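Side-chain contact in probable protein phosphatase 2C 50 (Oryza sativa subsp. japonica, PDB 5ZCG), which probably removes phosphate from phosphoserine and phosphothreonine residues of target proteins, as a magnesium-dependent phosphatase of the PP2C family: residues 266-271 / 315-320. The protein carries 5 engineered substitutions. Sequence-based numbering, arbitrary orientation.
Sequences RQILLW and VIVVDL
In the PP2C fold a central beta sandwich is flanked by helices, and here helix 257-274 lies on the outer face of one sheet, where Ile268 meets Val317 and Asp319 of strand 313-319. The contact is small, about 120 Å² in all, and rests on a single helix residue. Ile268 points its two branches at two strand residues that lie on the same side of the strand. Its longer arm meets Val317 tip to tip, CD1 of Ile268 standing 3.9 Å from CG1 of Val317, an ordinary van der Waals distance. The shorter branch, CG2 of Ile268, lies at an equal 3.9 Å from OD2 of Asp319, the two side chains crossing at a slant. With CD1 nearly anti to CA (chi2 161°) the longer arm is extended toward Val317, while CG2, anti to the backbone N, is the branch that meets Asp319. A beta-branched residue suits the place, since one side chain can serve both neighbours; valine, compact and also beta-branched, fits an extended strand and offers a methyl to the helix.

No hydrogen bond joins Asp319 to segment 266-271: its carboxylate rests against a methyl through OD2, while OD1 accepts a hydrogen bond from the backbone N of Lys321, two residues on, which makes an Asx turn at the end of the strand. Aspartate suits it because its short side chain puts a carboxylate oxygen within reach of that N-H.

The strand runs antiparallel between strands 3-9 and 241-247. Ile316 and Val318, on its opposite face, pack against Phe57 of strand 53-63 inside the sandwich, while Gln267 and Trp271 join helix 257-274 to its neighbour, helix 291-306.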
ATOM      1  N   ARG A 266      -3.583  28.315 -11.500  1.00 43.85           N
ATOM      2  CA  ARG A 266      -2.896  29.553 -11.827  1.00 44.14           C
ATOM      3  C   ARG A 266      -1.603  29.250 -12.595  1.00 39.90           C
ATOM      4  O   ARG A 266      -1.204  30.008 -13.482  1.00 40.14           O
ATOM      5  CB  ARG A 266      -2.618  30.363 -10.568  1.00 50.16           C
ATOM      6  CG  ARG A 266      -1.338  31.185 -10.632  1.00 54.65           C
ATOM      7  CD  ARG A 266      -1.190  32.107  -9.450  1.00 56.79           C
ATOM      8  NE  ARG A 266      -1.181  31.375  -8.188  1.00 61.38           N
ATOM      9  CZ  ARG A 266      -0.296  30.436  -7.861  1.00 56.74           C
ATOM     10  NH1 ARG A 266       0.680  30.094  -8.694  1.00 56.30           N
ATOM     11  NH2 ARG A 266      -0.390  29.829  -6.693  1.00 52.44           N
ATOM     12  N   GLN A 267      -0.945  28.114 -12.309  1.00 38.64           N
ATOM     13  CA  GLN A 267       0.238  27.732 -13.078  1.00 39.54           C
ATOM     14  C   GLN A 267      -0.117  27.457 -14.530  1.00 38.96           C
ATOM     15  O   GLN A 267       0.626  27.848 -15.432  1.00 37.91           O
ATOM     16  CB  GLN A 267       0.901  26.518 -12.427  1.00 36.35           C
ATOM     17  CG  GLN A 267       1.846  26.890 -11.299  1.00 38.86           C
ATOM     18  CD  GLN A 267       2.932  27.851 -11.743  1.00 45.96           C
ATOM     19  OE1 GLN A 267       3.698  27.551 -12.661  1.00 50.17           O
ATOM     20  NE2 GLN A 267       3.006  29.013 -11.093  1.00 40.10           N
ATOM     21  N   ILE A 268      -1.238  26.776 -14.782  1.00 39.23           N
ATOM     22  CA  ILE A 268      -1.626  26.508 -16.168  1.00 38.02           C
ATOM     23  C   ILE A 268      -1.895  27.819 -16.905  1.00 37.98           C
ATOM     24  O   ILE A 268      -1.367  28.064 -18.008  1.00 42.63           O
ATOM     25  CB  ILE A 268      -2.846  25.569 -16.209  1.00 38.91           C
ATOM     26  CG1 ILE A 268      -2.432  24.132 -15.847  1.00 39.51           C
ATOM     27  CG2 ILE A 268      -3.514  25.621 -17.574  1.00 39.70           C
ATOM     28  CD1 ILE A 268      -3.588  23.235 -15.407  1.00 39.23           C
ATOM     29  N   LEU A 269      -2.702  28.696 -16.291  1.00 36.59           N
ATOM     30  CA  LEU A 269      -3.016  29.968 -16.935  1.00 46.51           C
ATOM     31  C   LEU A 269      -1.759  30.807 -17.153  1.00 46.10           C
ATOM     32  O   LEU A 269      -1.598  31.439 -18.204  1.00 46.76           O
ATOM     33  CB  LEU A 269      -4.038  30.742 -16.104  1.00 49.59           C
ATOM     34  CG  LEU A 269      -5.397  30.069 -15.900  1.00 50.42           C
ATOM     35  CD1 LEU A 269      -6.222  30.845 -14.887  1.00 52.29           C
ATOM     36  CD2 LEU A 269      -6.143  29.933 -17.225  1.00 50.50           C
ATOM     37  N   LEU A 270      -0.848  30.811 -16.175  1.00 42.33           N
ATOM     38  CA  LEU A 270       0.372  31.600 -16.294  1.00 44.34           C
ATOM     39  C   LEU A 270       1.262  31.067 -17.405  1.00 46.15           C
ATOM     40  O   LEU A 270       1.884  31.852 -18.130  1.00 39.66           O
ATOM     41  CB  LEU A 270       1.133  31.618 -14.967  1.00 43.25           C
ATOM     42  CG  LEU A 270       0.675  32.585 -13.875  1.00 44.45           C
ATOM     43  CD1 LEU A 270       1.421  32.278 -12.586  1.00 44.49           C
ATOM     44  CD2 LEU A 270       0.885  34.048 -14.291  1.00 40.23           C
ATOM     45  N   TRP A 271       1.361  29.741 -17.544  1.00 44.66           N
ATOM     46  CA  TRP A 271       2.148  29.210 -18.650  1.00 46.78           C
ATOM     47  C   TRP A 271       1.579  29.674 -19.980  1.00 51.45           C
ATOM     48  O   TRP A 271       2.331  30.091 -20.873  1.00 52.43           O
ATOM     49  CB  TRP A 271       2.216  27.682 -18.620  1.00 44.55           C
ATOM     50  CG  TRP A 271       3.269  27.178 -19.576  1.00 48.03           C
ATOM     51  CD1 TRP A 271       4.546  26.810 -19.265  1.00 48.97           C
ATOM     52  CD2 TRP A 271       3.150  27.036 -21.004  1.00 49.71           C
ATOM     53  NE1 TRP A 271       5.223  26.433 -20.401  1.00 50.29           N
ATOM     54  CE2 TRP A 271       4.389  26.564 -21.481  1.00 51.27           C
ATOM     55  CE3 TRP A 271       2.112  27.250 -21.920  1.00 47.06           C
ATOM     56  CZ2 TRP A 271       4.622  26.306 -22.833  1.00 50.77           C
ATOM     57  CZ3 TRP A 271       2.345  26.998 -23.262  1.00 49.86           C
ATOM     58  CH2 TRP A 271       3.590  26.527 -23.704  1.00 50.87           C
ATOM     59  N   VAL A 315       2.694  13.723  -8.791  1.00 34.65           N
ATOM     60  CA  VAL A 315       1.595  14.630  -9.085  1.00 34.15           C
ATOM     61  C   VAL A 315       1.273  14.525 -10.567  1.00 34.18           C
ATOM     62  O   VAL A 315       2.154  14.701 -11.417  1.00 34.05           O
ATOM     63  CB  VAL A 315       1.940  16.091  -8.717  1.00 34.21           C
ATOM     64  CG1 VAL A 315       0.745  17.001  -8.959  1.00 30.15           C
ATOM     65  CG2 VAL A 315       2.430  16.201  -7.257  1.00 30.95           C
ATOM     66  N   ILE A 316       0.013  14.251 -10.878  1.00 34.18           N
ATOM     67  CA  ILE A 316      -0.517  14.369 -12.228  1.00 31.31           C
ATOM     68  C   ILE A 316      -1.530  15.499 -12.219  1.00 31.40           C
ATOM     69  O   ILE A 316      -2.429  15.531 -11.367  1.00 32.07           O
ATOM     70  CB  ILE A 316      -1.174  13.066 -12.717  1.00 25.84           C
ATOM     71  CG1 ILE A 316      -0.176  11.908 -12.742  1.00 28.22           C
ATOM     72  CG2 ILE A 316      -1.762  13.280 -14.105  1.00 26.22           C
ATOM     73  CD1 ILE A 316      -0.806  10.583 -13.172  1.00 29.00           C
ATOM     74  N   VAL A 317      -1.386  16.424 -13.161  1.00 31.34           N
ATOM     75  CA  VAL A 317      -2.347  17.496 -13.364  1.00 32.02           C
ATOM     76  C   VAL A 317      -2.952  17.305 -14.746  1.00 34.34           C
ATOM     77  O   VAL A 317      -2.222  17.232 -15.743  1.00 38.83           O
ATOM     78  CB  VAL A 317      -1.699  18.880 -13.222  1.00 32.86           C
ATOM     79  CG1 VAL A 317      -2.739  19.983 -13.421  1.00 31.49           C
ATOM     80  CG2 VAL A 317      -1.024  18.996 -11.859  1.00 28.80           C
ATOM     81  N   VAL A 318      -4.277  17.212 -14.807  1.00 32.99           N
ATOM     82  CA  VAL A 318      -4.998  17.054 -16.067  1.00 30.69           C
ATOM     83  C   VAL A 318      -5.796  18.325 -16.313  1.00 31.76           C
ATOM     84  O   VAL A 318      -6.718  18.644 -15.554  1.00 35.35           O
ATOM     85  CB  VAL A 318      -5.915  15.819 -16.049  1.00 28.12           C
ATOM     86  CG1 VAL A 318      -6.700  15.723 -17.355  1.00 29.15           C
ATOM     87  CG2 VAL A 318      -5.099  14.552 -15.828  1.00 27.34           C
ATOM     88  N   ASP A 319      -5.443  19.050 -17.368  1.00 31.65           N
ATOM     89  CA  ASP A 319      -6.199  20.228 -17.763  1.00 37.57           C
ATOM     90  C   ASP A 319      -7.518  19.783 -18.386  1.00 41.42           C
ATOM     91  O   ASP A 319      -7.528  19.046 -19.377  1.00 43.51           O
ATOM     92  CB  ASP A 319      -5.375  21.067 -18.737  1.00 34.39           C
ATOM     93  CG  ASP A 319      -6.033  22.388 -19.084  1.00 37.47           C
ATOM     94  OD1 ASP A 319      -7.121  22.689 -18.548  1.00 38.15           O
ATOM     95  OD2 ASP A 319      -5.457  23.131 -19.904  1.00 40.36           O
ATOM     96  N   LEU A 320      -8.631  20.216 -17.800  1.00 41.56           N
ATOM     97  CA  LEU A 320      -9.947  19.783 -18.241  1.00 44.68           C
ATOM     98  C   LEU A 320     -10.613  20.757 -19.205  1.00 47.51           C
ATOM     99  O   LEU A 320     -11.753  20.518 -19.607  1.00 43.73           O
ATOM    100  CB  LEU A 320     -10.857  19.564 -17.026  1.00 41.56           C
ATOM    101  CG  LEU A 320     -10.562  18.347 -16.146  1.00 39.30           C
ATOM    102  CD1 LEU A 320     -11.553  18.266 -14.998  1.00 37.28           C
ATOM    103  CD2 LEU A 320     -10.594  17.064 -16.960  1.00 40.92           C
TER